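Local coordinates for CdiI immunity protein (Yersinia kristensenii ATCC 33638, PDB 5E3E), which binds the CdiA-CT toxin, a nuclease of the RNase A superfamily, and as its cognate immunity protein probably neutralises it, at residues P8-S11 and Y12-R15; A38-T41 and A42-L46; A50-D53 and Y54-L58; L58-D62 and D63-D67. All coordinates share one frame; numbering follows the deposited sequence. Where two conformers were deposited one is given.

Interaction 1: P8-S11 and Y12-R15; sequences PYLS and YLLR
In helix 8-17, most of whose residues here are buried, about two turns from Pro8 to Arg15 are stitched by four successive i to i+4 backbone bonds, and Leu10 meets Leu13 and Leu14 along one flank. The Leu13 N to Tyr9 O bond is nearly straight at hydrogen (176°, 3.2 Å); the next, from Leu14 N to Leu10 O, is shorter at 2.9 Å but less straight. Methyl CD2 of Leu10 sits 4.2 Å from CD2 of Leu13 and slightly farther from CD1 of Leu14, a loose apolar row. Leu14 folds back over the preceding turn: with CG beside its own backbone N (chi1 -66°), CG comes to 3.2 Å from Leu10 O. The helix takes a wider, pi-type turn at 13-15 and continues. On another flank Arg15 bends back in the same sense, its CG 3.2 Å from Ser11 O, and then runs extended to NE, 4.3 Å from Ser11 CB. The far end is gripped by the carbonyls of Leu73 and Lys72 and forms a salt bridge to Glu65 of the toxin chain, while Ser11 OG bonds to Tyr7 O. Tyr12 swings CG anti to its backbone N (chi1 177°), sending the ring off the helix to where OH bonds Glu40 and the backbone N of Tyr63 of the toxin chain.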
loop_
_atom_site.group_PDB
_atom_site.type_symbol
_atom_site.label_atom_id
_atom_site.label_comp_id
_atom_site.label_asym_id
_atom_site.label_seq_id
_atom_site.Cartn_x
_atom_site.Cartn_y
_atom_site.Cartn_z
ATOM N N PRO A 8 7.980 -8.283 -6.481
ATOM C CA PRO A 8 6.706 -7.658 -6.823
ATOM C C PRO A 8 5.505 -8.258 -6.086
ATOM O O PRO A 8 4.506 -7.578 -5.928
ATOM C CB PRO A 8 6.598 -7.890 -8.336
ATOM C CG PRO A 8 7.378 -9.129 -8.574
ATOM C CD PRO A 8 8.546 -9.018 -7.617
ATOM N N TYR A 9 5.564 -9.532 -5.717
ATOM C CA TYR A 9 4.389 -10.194 -5.131
ATOM C C TYR A 9 4.109 -9.716 -3.704
ATOM O O TYR A 9 2.978 -9.433 -3.337
ATOM C CB TYR A 9 4.466 -11.740 -5.257
ATOM C CG TYR A 9 4.435 -12.146 -6.692
ATOM C CD1 TYR A 9 3.230 -12.248 -7.359
ATOM C CD2 TYR A 9 5.609 -12.258 -7.450
ATOM C CE1 TYR A 9 3.176 -12.528 -8.705
ATOM C CE2 TYR A 9 5.559 -12.532 -8.822
ATOM C CZ TYR A 9 4.322 -12.642 -9.435
ATOM O OH TYR A 9 4.198 -12.902 -10.793
ATOM N N LEU A 10 5.150 -9.621 -2.914
ATOM C CA LEU A 10 5.049 -9.016 -1.587
ATOM C C LEU A 10 4.803 -7.529 -1.669
ATOM O O LEU A 10 4.045 -6.990 -0.869
ATOM C CB LEU A 10 6.298 -9.278 -0.748
ATOM C CG LEU A 10 6.245 -10.475 0.152
ATOM C CD1 LEU A 10 7.597 -10.618 0.838
ATOM C CD2 LEU A 10 5.110 -10.351 1.188
ATOM N N SER A 11 5.412 -6.850 -2.634
ATOM C CA SER A 11 5.131 -5.409 -2.802
ATOM C C SER A 11 3.626 -5.198 -3.080
ATOM O O SER A 11 3.033 -4.282 -2.562
ATOM C CB SER A 11 5.953 -4.797 -3.907
ATOM O OG SER A 11 7.322 -4.899 -3.558
ATOM N N TYR A 12 3.028 -6.077 -3.893
ATOM C CA TYR A 12 1.614 -5.984 -4.226
ATOM C C TYR A 12 0.737 -6.178 -2.982
ATOM O O TYR A 12 -0.127 -5.333 -2.723
ATOM C CB TYR A 12 1.243 -7.007 -5.302
ATOM C CG TYR A 12 -0.216 -7.021 -5.662
ATOM C CD1 TYR A 12 -0.800 -5.947 -6.328
ATOM C CD2 TYR A 12 -1.009 -8.073 -5.313
ATOM C CE1 TYR A 12 -2.147 -5.949 -6.665
ATOM C CE2 TYR A 12 -2.356 -8.079 -5.621
ATOM C CZ TYR A 12 -2.931 -7.034 -6.313
ATOM O OH TYR A 12 -4.297 -7.056 -6.650
ATOM N N LEU A 13 0.955 -7.265 -2.220
ATOM C CA LEU A 13 0.254 -7.436 -0.954
ATOM C C LEU A 13 0.401 -6.209 -0.044
ATOM O O LEU A 13 -0.563 -5.724 0.506
ATOM C CB LEU A 13 0.751 -8.653 -0.191
ATOM C CG LEU A 13 0.157 -8.960 1.177
ATOM C CD1 LEU A 13 -1.347 -9.289 1.046
ATOM C CD2 LEU A 13 0.927 -10.118 1.799
ATOM N N LEU A 14 1.625 -5.747 0.135
ATOM C CA LEU A 14 1.923 -4.787 1.170
ATOM C C LEU A 14 1.534 -3.362 0.778
ATOM O O LEU A 14 1.222 -2.562 1.660
ATOM C CB LEU A 14 3.401 -4.870 1.582
ATOM C CG LEU A 14 3.809 -6.187 2.255
ATOM C CD1 LEU A 14 5.269 -6.211 2.687
ATOM C CD2 LEU A 14 2.906 -6.573 3.402
ATOM N N ARG A 15 1.478 -3.088 -0.517
ATOM C CA ARG A 15 1.124 -1.765 -0.994
ATOM C C ARG A 15 -0.306 -1.625 -1.439
ATOM O O ARG A 15 -0.872 -0.545 -1.266
ATOM C CB ARG A 15 2.045 -1.295 -2.091
ATOM C CG ARG A 15 3.476 -1.231 -1.663
ATOM C CD ARG A 15 4.349 -0.765 -2.802
ATOM N NE ARG A 15 5.776 -0.724 -2.458
ATOM C CZ ARG A 15 6.731 -0.249 -3.268
ATOM N NH1 ARG A 15 6.448 0.229 -4.485
ATOM N NH2 ARG A 15 7.995 -0.286 -2.884
#

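Interaction 2: A38-T41 and A42-L46; sequences ATET and AEERL
Thr41 OG1 accepts the backbone N-H of Glu44 at 3.0 Å, with an angle of 157° at hydrogen, and Thr41 O takes the next amide, Arg45 N, at 3.2 Å in the first i to i+4 bond of the new helix. The hydroxyl can do this because it stands between the backbone N and the carbonyl carbon of its own residue (chi1 66°), facing the amides of the first turn. Glu43 curls over the same threonine: bent at chi2 (75°), it brings OE1 to 3.5 Å from Thr41 CB. Glu44 packs from the other direction, its CB 3.5 Å from Thr41 OG1 and its CG 4.0 Å from Glu40 CB, an aliphatic touch between two acidic residues whose nearest carboxylate oxygens stay apart. Water 1 lies 2.9 Å from Glu40 O, to which it can donate; in the one of two Arg45 conformers given here it also accepts from Arg45 NH1, a bridge that is therefore not fixed. Farther out, Glu40 OE2 receives the hydroxyls of Tyr12 and Tyr17 and the backbone N of Gly62 of the toxin chain, a cluster of donors that would favour a charged carboxylate. Tyr36 and Lys37 of helix 29-39 pack against Arg45. The whole is a tight helix-to-helix turn: Glu40 leaves the helical conformation after helix 29-39, and Thr41 serves as the side-chain N-cap of helix 42-56.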
loop_
_atom_site.group_PDB
_atom_site.type_symbol
_atom_site.label_atom_id
_atom_site.label_comp_id
_atom_site.label_asym_id
_atom_site.label_seq_id
_atom_site.Cartn_x
_atom_site.Cartn_y
_atom_site.Cartn_z
ATOM N N ALA A 38 -9.108 -14.424 -1.257
ATOM C CA ALA A 38 -10.344 -14.627 -2.004
ATOM C C ALA A 38 -10.301 -14.017 -3.396
ATOM O O ALA A 38 -10.887 -14.567 -4.346
ATOM C CB ALA A 38 -11.528 -14.064 -1.242
ATOM N N THR A 39 -9.633 -12.886 -3.515
ATOM C CA THR A 39 -9.645 -12.086 -4.724
ATOM C C THR A 39 -8.607 -12.552 -5.742
ATOM O O THR A 39 -8.913 -12.640 -6.951
ATOM C CB THR A 39 -9.397 -10.594 -4.365
ATOM O OG1 THR A 39 -10.413 -10.146 -3.464
ATOM C CG2 THR A 39 -9.434 -9.727 -5.612
ATOM N N GLU A 40 -7.402 -12.886 -5.270
ATOM C CA GLU A 40 -6.277 -13.153 -6.151
ATOM C C GLU A 40 -6.180 -14.640 -6.498
ATOM O O GLU A 40 -6.800 -15.494 -5.838
ATOM C CB GLU A 40 -4.972 -12.672 -5.539
ATOM C CG GLU A 40 -4.976 -11.209 -5.075
ATOM C CD GLU A 40 -5.264 -10.189 -6.176
ATOM O OE1 GLU A 40 -5.000 -10.493 -7.351
ATOM O OE2 GLU A 40 -5.659 -9.025 -5.888
ATOM N N THR A 41 -5.455 -14.954 -7.564
ATOM C CA THR A 41 -5.368 -16.347 -8.025
ATOM C C THR A 41 -4.467 -17.163 -7.117
ATOM O O THR A 41 -3.674 -16.609 -6.332
ATOM C CB THR A 41 -4.791 -16.417 -9.431
ATOM O OG1 THR A 41 -3.434 -15.969 -9.411
ATOM C CG2 THR A 41 -5.611 -15.540 -10.375
ATOM N N ALA A 42 -4.567 -18.476 -7.242
ATOM C CA ALA A 42 -3.671 -19.371 -6.511
ATOM C C ALA A 42 -2.213 -19.098 -6.936
ATOM O O ALA A 42 -1.305 -19.117 -6.090
ATOM C CB ALA A 42 -4.035 -20.835 -6.793
ATOM N N GLU A 43 -1.990 -18.798 -8.215
ATOM C CA GLU A 43 -0.633 -18.534 -8.669
ATOM C C GLU A 43 -0.064 -17.292 -7.990
ATOM O O GLU A 43 1.125 -17.245 -7.697
ATOM C CB GLU A 43 -0.554 -18.305 -10.168
ATOM C CG GLU A 43 -0.803 -19.526 -11.046
ATOM C CD GLU A 43 -2.253 -19.975 -11.152
ATOM O OE1 GLU A 43 -3.208 -19.259 -10.756
ATOM O OE2 GLU A 43 -2.434 -21.096 -11.703
ATOM N N GLU A 44 -0.889 -16.255 -7.842
ATOM C CA GLU A 44 -0.443 -15.047 -7.206
ATOM C C GLU A 44 0.001 -15.333 -5.771
ATOM O O GLU A 44 1.096 -14.913 -5.351
ATOM C CB GLU A 44 -1.528 -13.972 -7.260
ATOM C CG GLU A 44 -1.139 -12.651 -6.643
ATOM C CD GLU A 44 -0.276 -11.784 -7.543
ATOM O OE1 GLU A 44 0.234 -10.749 -7.047
ATOM O OE2 GLU A 44 -0.105 -12.077 -8.750
ATOM N N ARG A 45 -0.829 -16.018 -4.984
ATOM C CA ARG A 45 -0.447 -16.234 -3.589
ATOM C C ARG A 45 0.735 -17.198 -3.433
ATOM O O ARG A 45 1.511 -17.023 -2.508
ATOM C CB ARG A 45 -1.624 -16.631 -2.689
ATOM C CG ARG A 45 -2.272 -17.937 -2.995
ATOM C CD ARG A 45 -3.263 -18.320 -1.883
ATOM N NE ARG A 45 -3.767 -19.673 -2.094
ATOM C CZ ARG A 45 -4.881 -19.951 -2.768
ATOM N NH1 ARG A 45 -5.602 -18.968 -3.277
ATOM N NH2 ARG A 45 -5.291 -21.215 -2.933
ATOM N N LEU A 46 0.872 -18.192 -4.318
ATOM C CA LEU A 46 2.052 -19.060 -4.267
ATOM C C LEU A 46 3.340 -18.303 -4.585
ATOM O O LEU A 46 4.374 -18.614 -4.001
ATOM C CB LEU A 46 1.933 -20.255 -5.239
ATOM C CG LEU A 46 0.875 -21.250 -4.770
ATOM C CD1 LEU A 46 0.686 -22.299 -5.852
ATOM C CD2 LEU A 46 1.285 -21.913 -3.462
HETATM O O HOH W 1 -5.149 -16.256 -3.523
#

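Interaction 3: A50-D53 and Y54-L58; sequences AEID and YLLAL
Ile52 and Leu56, one turn apart on helix 42-56, lie side by side and point the same way, with Ile52 CG2 3.6 Å from Leu56 CD1 and 3.8 Å from its CG. The isoleucine presents this methyl because CG2 is anti to the backbone N, with CG1 anti to the carbonyl carbon, beside the backbone N (chi1 -68°). Beneath the pair, Ile52 O accepts Leu56 N at 2.8 Å, nearly along the C=O axis, and also a weak, strongly bent bond from Leu55 N (120° at hydrogen). The Tyr54 ring instead leans back along the helix: its CD2 stops 3.2 Å from Ala50 O, the carbonyl that also takes Tyr54 N at 3.0 Å, and Glu51 CA lies at the ring edge, near its plane. Ala57 N bonds to Asp53 O at 3.0 Å. Tyr54 is exposed, while Ile52 and Leu55 are buried against neighbouring helices: Ile52 packs on Leu90, Ile93 and Tyr94 of helix 86-96, and Leu55 joins it in touching Leu10 of helix 8-17, at whose first turn the Glu51 carboxylate receives the amides of Tyr9 and Leu10.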
loop_
_atom_site.group_PDB
_atom_site.type_symbol
_atom_site.label_atom_id
_atom_site.label_comp_id
_atom_site.label_asym_id
_atom_site.label_seq_id
_atom_site.Cartn_x
_atom_site.Cartn_y
_atom_site.Cartn_z
ATOM N N ALA A 50 6.421 -17.682 -2.032
ATOM C CA ALA A 50 7.839 -17.939 -2.403
ATOM C C ALA A 50 8.728 -16.784 -1.977
ATOM O O ALA A 50 9.823 -17.017 -1.468
ATOM C CB ALA A 50 7.986 -18.207 -3.887
ATOM N N GLU A 51 8.253 -15.551 -2.153
ATOM C CA GLU A 51 9.010 -14.368 -1.685
ATOM C C GLU A 51 9.167 -14.323 -0.157
ATOM O O GLU A 51 10.231 -14.024 0.344
ATOM C CB GLU A 51 8.385 -13.065 -2.192
ATOM C CG GLU A 51 8.523 -12.900 -3.684
ATOM C CD GLU A 51 8.060 -11.525 -4.195
ATOM O OE1 GLU A 51 7.716 -10.647 -3.378
ATOM O OE2 GLU A 51 8.039 -11.362 -5.430
ATOM N N ILE A 52 8.110 -14.654 0.589
ATOM C CA ILE A 52 8.253 -14.806 2.023
ATOM C C ILE A 52 9.378 -15.790 2.345
ATOM O O ILE A 52 10.180 -15.544 3.241
ATOM C CB ILE A 52 6.944 -15.256 2.690
ATOM C CG1 ILE A 52 5.926 -14.139 2.595
ATOM C CG2 ILE A 52 7.233 -15.747 4.118
ATOM C CD1 ILE A 52 4.585 -14.403 3.297
ATOM N N ASP A 53 9.433 -16.915 1.631
ATOM C CA ASP A 53 10.438 -17.906 1.940
ATOM C C ASP A 53 11.843 -17.389 1.646
ATOM O O ASP A 53 12.774 -17.696 2.398
ATOM C CB ASP A 53 10.192 -19.189 1.148
ATOM C CG ASP A 53 9.222 -20.102 1.821
ATOM O OD1 ASP A 53 9.199 -20.119 3.075
ATOM O OD2 ASP A 53 8.563 -20.855 1.090
ATOM N N TYR A 54 11.994 -16.596 0.585
ATOM C CA TYR A 54 13.313 -16.010 0.267
ATOM C C TYR A 54 13.769 -15.111 1.419
ATOM O O TYR A 54 14.966 -15.064 1.741
ATOM C CB TYR A 54 13.306 -15.203 -1.027
ATOM C CG TYR A 54 13.442 -16.072 -2.253
ATOM C CD1 TYR A 54 14.631 -16.777 -2.487
ATOM C CD2 TYR A 54 12.437 -16.150 -3.193
ATOM C CE1 TYR A 54 14.775 -17.587 -3.604
ATOM C CE2 TYR A 54 12.566 -16.939 -4.313
ATOM C CZ TYR A 54 13.758 -17.654 -4.516
ATOM O OH TYR A 54 13.880 -18.474 -5.615
ATOM N N LEU A 55 12.829 -14.436 2.052
ATOM C CA LEU A 55 13.193 -13.585 3.184
ATOM C C LEU A 55 13.470 -14.383 4.424
ATOM O O LEU A 55 14.472 -14.118 5.086
ATOM C CB LEU A 55 12.110 -12.538 3.484
ATOM C CG LEU A 55 11.913 -11.462 2.394
ATOM C CD1 LEU A 55 10.760 -10.540 2.794
ATOM C CD2 LEU A 55 13.158 -10.652 2.081
ATOM N N LEU A 56 12.569 -15.312 4.771
ATOM C CA LEU A 56 12.688 -16.052 6.008
ATOM C C LEU A 56 14.000 -16.857 6.045
ATOM O O LEU A 56 14.612 -17.013 7.110
ATOM C CB LEU A 56 11.504 -17.001 6.219
ATOM C CG LEU A 56 10.141 -16.411 6.512
ATOM C CD1 LEU A 56 9.122 -17.557 6.612
ATOM C CD2 LEU A 56 10.285 -15.570 7.767
ATOM N N ALA A 57 14.417 -17.369 4.899
ATOM C CA ALA A 57 15.583 -18.249 4.832
ATOM C C ALA A 57 16.871 -17.540 5.141
ATOM O O ALA A 57 17.873 -18.190 5.438
ATOM C CB ALA A 57 15.696 -18.908 3.451
ATOM N N LEU A 58 16.875 -16.214 5.067
ATOM C CA LEU A 58 18.090 -15.464 5.339
ATOM C C LEU A 58 18.337 -15.284 6.844
ATOM O O LEU A 58 19.407 -14.916 7.217
ATOM C CB LEU A 58 17.990 -14.081 4.698
ATOM C CG LEU A 58 17.806 -14.026 3.184
ATOM C CD1 LEU A 58 17.689 -12.578 2.731
ATOM C CD2 LEU A 58 18.929 -14.751 2.474
#

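Interaction 4: L58-D62 and D63-D67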
loop_
_atom_site.group_PDB
_atom_site.type_symbol
_atom_site.label_atom_id
_atom_site.label_comp_id
_atom_site.label_asym_id
_atom_site.label_seq_id
_atom_site.Cartn_x
_atom_site.Cartn_y
_atom_site.Cartn_z
ATOM N N LEU A 58 16.875 -16.214 5.067
ATOM C CA LEU A 58 18.090 -15.464 5.339
ATOM C C LEU A 58 18.337 -15.284 6.844
ATOM O O LEU A 58 19.407 -14.916 7.217
ATOM C CB LEU A 58 17.990 -14.081 4.698
ATOM C CG LEU A 58 17.806 -14.026 3.184
ATOM C CD1 LEU A 58 17.689 -12.578 2.731
ATOM C CD2 LEU A 58 18.929 -14.751 2.474
ATOM N N SER A 59 17.344 -15.519 7.706
ATOM C CA SER A 59 17.495 -15.266 9.161
ATOM C C SER A 59 18.090 -13.902 9.476
ATOM O O SER A 59 19.064 -13.782 10.226
ATOM C CB SER A 59 18.309 -16.329 9.889
ATOM O OG SER A 59 17.726 -17.593 9.715
ATOM N N LEU A 60 17.516 -12.877 8.888
ATOM C CA LEU A 60 18.017 -11.514 9.102
ATOM C C LEU A 60 17.783 -11.047 10.523
ATOM O O LEU A 60 16.766 -11.407 11.137
ATOM C CB LEU A 60 17.344 -10.506 8.162
ATOM C CG LEU A 60 17.512 -10.715 6.676
ATOM C CD1 LEU A 60 16.707 -9.723 5.877
ATOM C CD2 LEU A 60 18.994 -10.609 6.272
ATOM N N PRO A 61 18.661 -10.175 11.037
ATOM C CA PRO A 61 18.367 -9.361 12.207
ATOM C C PRO A 61 17.010 -8.672 12.087
ATOM O O PRO A 61 16.686 -8.136 11.020
ATOM C CB PRO A 61 19.483 -8.330 12.193
ATOM C CG PRO A 61 20.639 -9.070 11.565
ATOM C CD PRO A 61 19.984 -9.856 10.470
ATOM N N ASP A 62 16.210 -8.692 13.158
ATOM C CA ASP A 62 14.859 -8.197 13.035
ATOM C C ASP A 62 14.782 -6.761 12.547
ATOM O O ASP A 62 13.858 -6.408 11.823
ATOM C CB ASP A 62 14.105 -8.292 14.363
ATOM C CG ASP A 62 12.620 -7.981 14.192
ATOM O OD1 ASP A 62 12.017 -8.729 13.426
ATOM O OD2 ASP A 62 12.144 -6.962 14.754
ATOM N N ASP A 63 15.697 -5.911 12.997
ATOM C CA ASP A 63 15.655 -4.521 12.556
ATOM C C ASP A 63 15.795 -4.379 11.025
ATOM O O ASP A 63 15.142 -3.501 10.423
ATOM C CB ASP A 63 16.629 -3.631 13.354
ATOM C CG ASP A 63 18.114 -3.989 13.182
ATOM O OD1 ASP A 63 18.476 -5.012 12.588
ATOM O OD2 ASP A 63 18.958 -3.200 13.714
ATOM N N GLU A 64 16.600 -5.257 10.411
ATOM C CA GLU A 64 16.766 -5.215 8.954
ATOM C C GLU A 64 15.520 -5.734 8.250
ATOM O O GLU A 64 15.070 -5.144 7.283
ATOM C CB GLU A 64 18.027 -5.961 8.495
ATOM C CG GLU A 64 19.309 -5.389 9.079
ATOM C CD GLU A 64 20.576 -6.233 8.831
ATOM O OE1 GLU A 64 20.646 -6.995 7.839
ATOM O OE2 GLU A 64 21.511 -6.099 9.644
ATOM N N LEU A 65 14.945 -6.826 8.730
ATOM C CA LEU A 65 13.726 -7.352 8.129
ATOM C C LEU A 65 12.605 -6.366 8.310
ATOM O O LEU A 65 11.814 -6.165 7.384
ATOM C CB LEU A 65 13.358 -8.727 8.677
ATOM C CG LEU A 65 12.173 -9.424 8.015
ATOM C CD1 LEU A 65 12.301 -9.449 6.496
ATOM C CD2 LEU A 65 12.075 -10.824 8.624
ATOM N N GLN A 66 12.542 -5.688 9.453
ATOM C CA GLN A 66 11.466 -4.699 9.635
ATOM C C GLN A 66 11.617 -3.526 8.692
ATOM O O GLN A 66 10.648 -3.028 8.170
ATOM C CB GLN A 66 11.383 -4.190 11.088
ATOM C CG GLN A 66 10.201 -3.288 11.392
ATOM C CD GLN A 66 10.192 -2.821 12.840
ATOM O OE1 GLN A 66 10.080 -3.623 13.798
ATOM N NE2 GLN A 66 10.303 -1.523 13.014
ATOM N N ASP A 67 12.835 -3.079 8.460
ATOM C CA ASP A 67 13.055 -1.987 7.504
ATOM C C ASP A 67 12.630 -2.414 6.102
ATOM O O ASP A 67 12.007 -1.649 5.379
ATOM C CB ASP A 67 14.542 -1.625 7.481
ATOM C CG ASP A 67 14.830 -0.409 6.686
ATOM O OD1 ASP A 67 14.105 0.580 6.836
ATOM O OD2 ASP A 67 15.860 -0.414 5.964
HETATM O O HOH W 2 9.716 -6.336 13.610
#
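Helix 62-72 starts with Pro61 as the N-cap residue, its carbonyl O taking Leu65 N at 3.2 Å in a nearly straight bond (166° at hydrogen) and Glu64 N in a weak one, before Asp62 O accepts Gln66 N. The carboxylate of Glu64 crosses the proline ring at a slant, toward its CG and CD side, with Glu64 OE2 3.6 Å from Pro61 CG and Glu64 OE1 3.9 Å from Pro61 CD; the chain reaches it extended beyond CG. Asp63 turns back on the same proline, because its CG stands between its backbone N and carbonyl carbon (chi1 64°), and OD1 ends 3.5 Å from Pro61 CB. Leu60 adds a loose touch, CB to CB of Leu65. Asp62 and Gln66, a turn apart, are joined through water 2, which donates to Asp62 OD2 at 2.8 Å and to Gln66 OE1 at 2.7 Å, the carboxylate and amide planes standing 81° apart. Both protons of the water are therefore spent on Asp62 OD2 and Gln66 OE1. The other oxygen, Asp62 OD1, takes the backbone N of Ser86, where helix 86-96 begins. Asp62, Asp63 and Glu64 gather negative charge in the first turn, where the helix dipole would be expected to favour it.

Overall arrangement
Interaction 1 is the buried one, in a helix that both later stretches of helix 42-56 lean on: interaction 2 meets it through the Tyr12 hydroxyl and Glu40, interaction 3 through Glu51 and leucine packing. Interactions 2 and 4 are surface contacts at helix starts, on opposite sides of the chain's centre with centres about 26 Å apart; one caps its helix with a threonine hydroxyl, the other has a proline at that position, and each has a bridging water. Interaction 3, partly buried, shares Leu58 with interaction 4 and packs Leu55 on Leu65. Toxin contacts fall on interactions 1 and 2, none on 3 or 4.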